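Local coordinates for axin interactor, dorsalization-associated protein (Danio rerio, PDB 2QZQ) that acts as a ventralizing factor in the embryo by binding axin and disrupting its homodimerization, which blocks axin-mediated JNK activation, at residues A[31-43]-A[83-95]. Sequence-based numbering, arbitrary orientation.
Sequences CIDPYITVSVKDL and GAAIFFEFKHYKP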
ATOM      1  N   CYS A  31       9.103   1.885 -15.028  1.00 17.86           N
ATOM      2  CA  CYS A  31       8.134   2.759 -14.404  1.00 18.19           C
ATOM      3  C   CYS A  31       8.820   4.030 -13.951  1.00 17.73           C
ATOM      4  O   CYS A  31       9.818   3.994 -13.227  1.00 17.51           O
ATOM      5  CB  CYS A  31       7.387   2.068 -13.223  1.00 17.25           C
ATOM      6  SG  CYS A  31       6.471   0.606 -13.734  1.00 19.53           S
ATOM      7  N   ILE A  32       8.288   5.148 -14.430  1.00 17.24           N
ATOM      8  CA  ILE A  32       8.858   6.473 -14.195  1.00 16.76           C
ATOM      9  C   ILE A  32       8.227   7.155 -12.979  1.00 17.12           C
ATOM     10  O   ILE A  32       6.996   7.217 -12.854  1.00 17.82           O
ATOM     11  CB  ILE A  32       8.679   7.395 -15.470  1.00 17.19           C
ATOM     12  CG1 ILE A  32       9.242   6.710 -16.736  1.00 16.09           C
ATOM     13  CG2 ILE A  32       9.301   8.761 -15.216  1.00 15.89           C
ATOM     14  CD1 ILE A  32      10.722   6.284 -16.640  1.00 20.67           C
ATOM     15  N   ASP A  33       9.080   7.642 -12.081  1.00 16.24           N
ATOM     16  CA  ASP A  33       8.660   8.373 -10.872  1.00 16.97           C
ATOM     17  C   ASP A  33       7.619   7.571 -10.086  1.00 17.09           C
ATOM     18  O   ASP A  33       6.523   8.061  -9.791  1.00 16.87           O
ATOM     19  CB  ASP A  33       8.124   9.762 -11.222  1.00 17.64           C
ATOM     20  CG  ASP A  33       9.203  10.671 -11.809  1.00 18.28           C
ATOM     21  OD1 ASP A  33      10.393  10.370 -11.646  1.00 20.25           O
ATOM     22  OD2 ASP A  33       8.833  11.680 -12.428  1.00 24.93           O
ATOM     23  N   PRO A  34       7.972   6.329  -9.751  1.00 16.70           N
ATOM     24  CA  PRO A  34       6.986   5.461  -9.081  1.00 16.86           C
ATOM     25  C   PRO A  34       6.736   5.856  -7.628  1.00 16.77           C
ATOM     26  O   PRO A  34       7.662   6.263  -6.903  1.00 17.41           O
ATOM     27  CB  PRO A  34       7.630   4.077  -9.161  1.00 16.26           C
ATOM     28  CG  PRO A  34       9.108   4.353  -9.169  1.00 17.68           C
ATOM     29  CD  PRO A  34       9.268   5.652  -9.973  1.00 16.20           C
ATOM     30  N   TYR A  35       5.493   5.726  -7.193  1.00 17.35           N
ATOM     31  CA  TYR A  35       5.183   5.896  -5.772  1.00 16.47           C
ATOM     32  C   TYR A  35       3.951   5.096  -5.388  1.00 15.71           C
ATOM     33  O   TYR A  35       3.301   4.492  -6.234  1.00 15.44           O
ATOM     34  CB  TYR A  35       5.027   7.368  -5.377  1.00 16.92           C
ATOM     35  CG  TYR A  35       3.812   8.062  -5.952  1.00 17.63           C
ATOM     36  CD1 TYR A  35       3.839   8.613  -7.248  1.00 19.09           C
ATOM     37  CD2 TYR A  35       2.638   8.178  -5.208  1.00 13.89           C
ATOM     38  CE1 TYR A  35       2.714   9.264  -7.777  1.00 19.64           C
ATOM     39  CE2 TYR A  35       1.508   8.817  -5.724  1.00 16.33           C
ATOM     40  CZ  TYR A  35       1.567   9.379  -7.009  1.00 18.90           C
ATOM     41  OH  TYR A  35       0.451  10.010  -7.518  1.00 18.98           O
ATOM     42  N   ILE A  36       3.653   5.077  -4.094  1.00 14.91           N
ATOM     43  CA  ILE A  36       2.494   4.317  -3.600  1.00 14.65           C
ATOM     44  C   ILE A  36       1.598   5.189  -2.757  1.00 14.88           C
ATOM     45  O   ILE A  36       2.072   5.957  -1.921  1.00 14.68           O
ATOM     46  CB  ILE A  36       2.942   3.046  -2.828  1.00 15.11           C
ATOM     47  CG1 ILE A  36       3.571   2.049  -3.811  1.00 14.18           C
ATOM     48  CG2 ILE A  36       1.728   2.366  -2.037  1.00 14.16           C
ATOM     49  CD1 ILE A  36       4.174   0.765  -3.125  1.00 15.92           C
ATOM     50  N   THR A  37       0.290   5.046  -2.987  1.00 14.87           N
ATOM     51  CA  THR A  37      -0.732   5.681  -2.203  1.00 16.03           C
ATOM     52  C   THR A  37      -1.309   4.617  -1.291  1.00 16.55           C
ATOM     53  O   THR A  37      -1.760   3.549  -1.758  1.00 16.20           O
ATOM     54  CB  THR A  37      -1.838   6.250  -3.077  1.00 16.26           C
ATOM     55  OG1 THR A  37      -1.293   7.303  -3.861  1.00 17.15           O
ATOM     56  CG2 THR A  37      -2.999   6.835  -2.232  1.00 14.96           C
ATOM     57  N   VAL A  38      -1.268   4.928  -0.005  1.00 16.35           N
ATOM     58  CA  VAL A  38      -1.793   4.053   1.042  1.00 16.61           C
ATOM     59  C   VAL A  38      -3.043   4.708   1.627  1.00 17.19           C
ATOM     60  O   VAL A  38      -3.012   5.853   2.113  1.00 17.44           O
ATOM     61  CB  VAL A  38      -0.748   3.775   2.165  1.00 16.73           C
ATOM     62  CG1 VAL A  38      -1.317   2.773   3.261  1.00 17.26           C
ATOM     63  CG2 VAL A  38       0.581   3.261   1.595  1.00 14.74           C
ATOM     64  N   SER A  39      -4.148   3.969   1.556  1.00 18.41           N
ATOM     65  CA  SER A  39      -5.403   4.413   2.087  1.00 18.65           C
ATOM     66  C   SER A  39      -6.015   3.285   2.949  1.00 19.99           C
ATOM     67  O   SER A  39      -5.637   2.121   2.818  1.00 18.84           O
ATOM     68  CB  SER A  39      -6.354   4.813   0.955  1.00 18.31           C
ATOM     69  OG  SER A  39      -6.654   3.735   0.079  1.00 18.34           O
ATOM     70  N   VAL A  40      -6.934   3.673   3.836  1.00 19.29           N
ATOM     71  CA  VAL A  40      -7.700   2.721   4.640  1.00 20.45           C
ATOM     72  C   VAL A  40      -9.169   2.961   4.302  1.00 20.92           C
ATOM     73  O   VAL A  40      -9.688   4.075   4.513  1.00 21.18           O
ATOM     74  CB  VAL A  40      -7.439   2.909   6.144  1.00 20.31           C
ATOM     75  CG1 VAL A  40      -8.190   1.844   6.959  1.00 20.91           C
ATOM     76  CG2 VAL A  40      -5.919   2.815   6.443  1.00 20.54           C
ATOM     77  N   LYS A  41      -9.815   1.934   3.752  1.00 20.84           N
ATOM     78  CA  LYS A  41     -11.182   2.045   3.228  1.00 22.84           C
ATOM     79  C   LYS A  41     -12.124   1.173   4.031  1.00 23.62           C
ATOM     80  O   LYS A  41     -11.728   0.090   4.448  1.00 23.61           O
ATOM     81  CB  LYS A  41     -11.245   1.591   1.751  1.00 22.56           C
ATOM     82  CG  LYS A  41     -10.403   2.429   0.749  1.00 23.50           C
ATOM     83  CD  LYS A  41     -10.889   3.850   0.639  1.00 24.27           C
ATOM     84  CE  LYS A  41     -10.554   4.450  -0.741  1.00 22.69           C
ATOM     85  NZ  LYS A  41      -9.292   5.183  -0.747  1.00 26.10           N
ATOM     86  N   ASP A  42     -13.363   1.625   4.235  1.00 24.91           N
ATOM     87  CA  ASP A  42     -14.381   0.749   4.854  1.00 25.98           C
ATOM     88  C   ASP A  42     -14.888  -0.303   3.866  1.00 25.81           C
ATOM     89  O   ASP A  42     -14.442  -0.361   2.710  1.00 24.98           O
ATOM     90  CB  ASP A  42     -15.529   1.529   5.555  1.00 26.00           C
ATOM     91  CG  ASP A  42     -16.465   2.268   4.590  1.00 28.12           C
ATOM     92  OD1 ASP A  42     -16.422   2.057   3.364  1.00 29.70           O
ATOM     93  OD2 ASP A  42     -17.272   3.095   5.079  1.00 29.48           O
ATOM     94  N   LEU A  43     -15.814  -1.139   4.323  1.00 26.60           N
ATOM     95  CA  LEU A  43     -16.451  -2.134   3.445  1.00 27.79           C
ATOM     96  C   LEU A  43     -16.962  -1.581   2.136  1.00 27.71           C
ATOM     97  O   LEU A  43     -16.991  -2.288   1.129  1.00 27.95           O
ATOM     98  CB  LEU A  43     -17.654  -2.755   4.128  1.00 28.24           C
ATOM     99  CG  LEU A  43     -17.476  -4.080   4.818  1.00 30.00           C
ATOM    100  CD1 LEU A  43     -18.876  -4.517   5.204  1.00 32.54           C
ATOM    101  CD2 LEU A  43     -16.787  -5.095   3.914  1.00 31.95           C
ATOM    102  N   GLY A  83     -14.842  -4.589   8.676  1.00 29.20           N
ATOM    103  CA  GLY A  83     -14.633  -4.773   7.233  1.00 27.77           C
ATOM    104  C   GLY A  83     -13.650  -3.804   6.578  1.00 27.22           C
ATOM    105  O   GLY A  83     -13.636  -3.679   5.351  1.00 27.41           O
ATOM    106  N   ALA A  84     -12.834  -3.110   7.369  1.00 25.36           N
ATOM    107  CA  ALA A  84     -11.852  -2.189   6.779  1.00 23.70           C
ATOM    108  C   ALA A  84     -10.740  -2.943   6.052  1.00 23.11           C
ATOM    109  O   ALA A  84     -10.462  -4.124   6.328  1.00 22.24           O
ATOM    110  CB  ALA A  84     -11.275  -1.274   7.826  1.00 23.56           C
ATOM    111  N   ALA A  85     -10.131  -2.272   5.080  1.00 21.20           N
ATOM    112  CA  ALA A  85      -8.951  -2.814   4.416  1.00 20.29           C
ATOM    113  C   ALA A  85      -7.972  -1.676   4.147  1.00 19.58           C
ATOM    114  O   ALA A  85      -8.374  -0.523   3.941  1.00 18.67           O
ATOM    115  CB  ALA A  85      -9.326  -3.482   3.121  1.00 20.80           C
ATOM    116  N   ILE A  86      -6.695  -2.012   4.168  1.00 18.39           N
ATOM    117  CA  ILE A  86      -5.633  -1.082   3.807  1.00 17.90           C
ATOM    118  C   ILE A  86      -5.244  -1.359   2.336  1.00 17.32           C
ATOM    119  O   ILE A  86      -4.888  -2.496   1.980  1.00 16.58           O
ATOM    120  CB  ILE A  86      -4.396  -1.259   4.725  1.00 17.37           C
ATOM    121  CG1 ILE A  86      -4.807  -1.269   6.219  1.00 17.60           C
ATOM    122  CG2 ILE A  86      -3.349  -0.139   4.497  1.00 17.07           C
ATOM    123  CD1 ILE A  86      -3.638  -1.548   7.147  1.00 18.91           C
ATOM    124  N   PHE A  87      -5.287  -0.312   1.515  1.00 17.15           N
ATOM    125  CA  PHE A  87      -4.932  -0.389   0.092  1.00 16.62           C
ATOM    126  C   PHE A  87      -3.577   0.229  -0.182  1.00 16.43           C
ATOM    127  O   PHE A  87      -3.189   1.185   0.475  1.00 16.38           O
ATOM    128  CB  PHE A  87      -5.975   0.374  -0.724  1.00 16.93           C
ATOM    129  CG  PHE A  87      -7.204  -0.414  -0.986  1.00 16.97           C
ATOM    130  CD1 PHE A  87      -7.348  -1.100  -2.180  1.00 14.91           C
ATOM    131  CD2 PHE A  87      -8.215  -0.487  -0.032  1.00 18.92           C
ATOM    132  CE1 PHE A  87      -8.527  -1.889  -2.420  1.00 19.31           C
ATOM    133  CE2 PHE A  87      -9.366  -1.254  -0.257  1.00 18.67           C
ATOM    134  CZ  PHE A  87      -9.512  -1.952  -1.456  1.00 17.21           C
ATOM    135  N   PHE A  88      -2.863  -0.338  -1.158  1.00 15.20           N
ATOM    136  CA  PHE A  88      -1.577   0.138  -1.607  1.00 14.97           C
ATOM    137  C   PHE A  88      -1.734   0.211  -3.111  1.00 15.35           C
ATOM    138  O   PHE A  88      -1.948  -0.823  -3.743  1.00 14.57           O
ATOM    139  CB  PHE A  88      -0.461  -0.863  -1.261  1.00 15.76           C
ATOM    140  CG  PHE A  88      -0.460  -1.258   0.182  1.00 16.21           C
ATOM    141  CD1 PHE A  88       0.328  -0.587   1.099  1.00 16.88           C
ATOM    142  CD2 PHE A  88      -1.324  -2.259   0.633  1.00 18.97           C
ATOM    143  CE1 PHE A  88       0.289  -0.936   2.469  1.00 20.67           C
ATOM    144  CE2 PHE A  88      -1.355  -2.607   1.971  1.00 19.48           C
ATOM    145  CZ  PHE A  88      -0.569  -1.931   2.889  1.00 18.53           C
ATOM    146  N   GLU A  89      -1.729   1.431  -3.639  1.00 15.01           N
ATOM    147  CA  GLU A  89      -1.882   1.661  -5.090  1.00 15.51           C
ATOM    148  C   GLU A  89      -0.552   2.143  -5.622  1.00 15.23           C
ATOM    149  O   GLU A  89      -0.053   3.149  -5.154  1.00 15.81           O
ATOM    150  CB  GLU A  89      -2.924   2.729  -5.363  1.00 14.98           C
ATOM    151  CG  GLU A  89      -4.346   2.327  -4.989  1.00 16.75           C
ATOM    152  CD  GLU A  89      -5.313   3.457  -5.236  1.00 19.84           C
ATOM    153  OE1 GLU A  89      -5.351   4.390  -4.402  1.00 21.89           O
ATOM    154  OE2 GLU A  89      -6.003   3.411  -6.267  1.00 20.29           O
ATOM    155  N   PHE A  90      -0.006   1.417  -6.592  1.00 15.08           N
ATOM    156  CA  PHE A  90       1.255   1.761  -7.206  1.00 15.52           C
ATOM    157  C   PHE A  90       0.969   2.686  -8.382  1.00 15.55           C
ATOM    158  O   PHE A  90       0.204   2.344  -9.286  1.00 14.94           O
ATOM    159  CB  PHE A  90       1.979   0.515  -7.668  1.00 15.67           C
ATOM    160  CG  PHE A  90       3.273   0.796  -8.390  1.00 15.73           C
ATOM    161  CD1 PHE A  90       4.462   0.855  -7.699  1.00 14.17           C
ATOM    162  CD2 PHE A  90       3.275   1.016  -9.777  1.00 13.72           C
ATOM    163  CE1 PHE A  90       5.661   1.119  -8.387  1.00 17.24           C
ATOM    164  CE2 PHE A  90       4.432   1.275 -10.456  1.00 14.81           C
ATOM    165  CZ  PHE A  90       5.642   1.322  -9.761  1.00 15.85           C
ATOM    166  N   LYS A  91       1.566   3.879  -8.317  1.00 15.84           N
ATOM    167  CA  LYS A  91       1.338   4.921  -9.314  1.00 15.78           C
ATOM    168  C   LYS A  91       2.647   5.328  -9.966  1.00 16.10           C
ATOM    169  O   LYS A  91       3.714   5.243  -9.356  1.00 16.51           O
ATOM    170  CB  LYS A  91       0.680   6.111  -8.644  1.00 15.78           C
ATOM    171  CG  LYS A  91      -0.778   5.802  -8.172  1.00 16.57           C
ATOM    172  CD  LYS A  91      -1.395   6.984  -7.496  1.00 15.54           C
ATOM    173  CE  LYS A  91      -2.725   6.646  -6.869  1.00 17.42           C
ATOM    174  NZ  LYS A  91      -3.204   7.810  -6.057  1.00 18.08           N
ATOM    175  N   HIS A  92       2.558   5.791 -11.216  1.00 16.16           N
ATOM    176  CA  HIS A  92       3.741   6.123 -11.988  1.00 15.41           C
ATOM    177  C   HIS A  92       3.341   7.086 -13.114  1.00 15.70           C
ATOM    178  O   HIS A  92       2.147   7.199 -13.483  1.00 15.17           O
ATOM    179  CB  HIS A  92       4.473   4.858 -12.501  1.00 15.47           C
ATOM    180  CG  HIS A  92       3.709   4.080 -13.538  1.00 17.33           C
ATOM    181  ND1 HIS A  92       2.475   3.509 -13.291  1.00 22.09           N
ATOM    182  CD2 HIS A  92       3.992   3.804 -14.830  1.00 18.11           C
ATOM    183  CE1 HIS A  92       2.035   2.919 -14.388  1.00 20.21           C
ATOM    184  NE2 HIS A  92       2.941   3.075 -15.333  1.00 23.43           N
ATOM    185  N   TYR A  93       4.353   7.774 -13.630  1.00 15.32           N
ATOM    186  CA  TYR A  93       4.149   8.787 -14.673  1.00 16.79           C
ATOM    187  C   TYR A  93       4.223   8.124 -16.034  1.00 16.06           C
ATOM    188  O   TYR A  93       5.226   7.493 -16.344  1.00 16.33           O
ATOM    189  CB  TYR A  93       5.266   9.845 -14.580  1.00 17.00           C
ATOM    190  CG  TYR A  93       5.192  10.885 -15.690  1.00 17.49           C
ATOM    191  CD1 TYR A  93       4.204  11.862 -15.665  1.00 18.15           C
ATOM    192  CD2 TYR A  93       6.094  10.866 -16.757  1.00 18.89           C
ATOM    193  CE1 TYR A  93       4.115  12.843 -16.678  1.00 18.25           C
ATOM    194  CE2 TYR A  93       6.022  11.838 -17.768  1.00 20.26           C
ATOM    195  CZ  TYR A  93       5.027  12.812 -17.726  1.00 18.03           C
ATOM    196  OH  TYR A  93       4.930  13.776 -18.725  1.00 20.20           O
ATOM    197  N   LYS A  94       3.186   8.300 -16.858  1.00 16.77           N
ATOM    198  CA  LYS A  94       3.170   7.712 -18.214  1.00 17.84           C
ATOM    199  C   LYS A  94       3.600   8.779 -19.226  1.00 17.38           C
ATOM    200  O   LYS A  94       2.849   9.740 -19.485  1.00 17.35           O
ATOM    201  CB  LYS A  94       1.782   7.175 -18.569  1.00 19.16           C
ATOM    202  CG  LYS A  94       1.364   5.954 -17.750  1.00 21.05           C
ATOM    203  CD  LYS A  94       0.009   5.468 -18.232  1.00 27.98           C
ATOM    204  CE  LYS A  94       0.101   4.167 -19.040  1.00 30.85           C
ATOM    205  NZ  LYS A  94      -1.243   3.470 -19.002  1.00 30.46           N
ATOM    206  N   PRO A  95       4.820   8.643 -19.778  1.00 17.56           N
ATOM    207  CA  PRO A  95       5.350   9.761 -20.580  1.00 17.13           C
ATOM    208  C   PRO A  95       4.603  10.054 -21.878  1.00 17.74           C
ATOM    209  O   PRO A  95       4.649  11.201 -22.363  1.00 18.34           O
ATOM    210  CB  PRO A  95       6.800   9.322 -20.885  1.00 17.31           C
ATOM    211  CG  PRO A  95       7.088   8.236 -19.921  1.00 17.50           C
ATOM    212  CD  PRO A  95       5.787   7.541 -19.686  1.00 16.73           C
TER
HETATM  213  O   HOH W   1      -1.527  10.518  -5.626  1.00 29.40           O
HETATM  214  O   HOH W   2      -4.639   3.560  -1.735  1.00 17.33           O
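K91 and T37 are diagonal neighbours on adjacent antiparallel strands, K91 lying two residues beyond E89, the partner of T37, and they are joined by a hydrogen bond from K91 NZ to T37 OG1 of 3.0 Å. The lysine chain runs fully extended beyond CG, which carries its ammonium diagonally from the Y35 level to T37, whose hydroxyl is also bonded to D53. A water bonded to both K91 NZ and Y35 OH links the ammonium to the tyrosine hydroxyl. Nearer the backbone, K91 CB sits over one face of the Y35 ring, a CH-pi contact of 3.9 Å to the centroid; Y35 CG stands between its backbone N and carbonyl carbon (chi1 68°), swinging the ring back over the partner strand. Further along, a second water ties T37 O, S39 OG and E89 OE1 together, while E89 OE2 turns to T127.

The backbone ladder is regular: Y35, T37, S39 and K41 form hydrogen-bonded pairs with K91, E89, F87 and A85, with K91 N to Y35 O at 2.8 Å. Strands 34-41 and 85-94 thus lie side by side in one sheet of the beta sandwich of this C2 domain, the C-terminal part of the protein; strand 34-41 falls in the region that, by similarity, binds axin.

The non-hydrogen-bonded pairs I36-F90, V38-F88 and V40-I86 share the other face, where I36, V38, I86, F88 and F90 pack against strands 15-24 and 64-72. V38 shares its branches, CG1 touching I86 CG2 at 3.8 Å and CG2 reaching F88 CD1 at 3.9 Å. On the face of T37, S39 and K41, K41 lays its CG 3.7 Å from F87 CD2, its chain crossing the phenylalanine at about a right angle before NZ reaches D47. Beside the corner at D33, P34 CB presses on F90 CZ at 3.4 Å, and C31 SG lies 3.9 Å from F90 CE2.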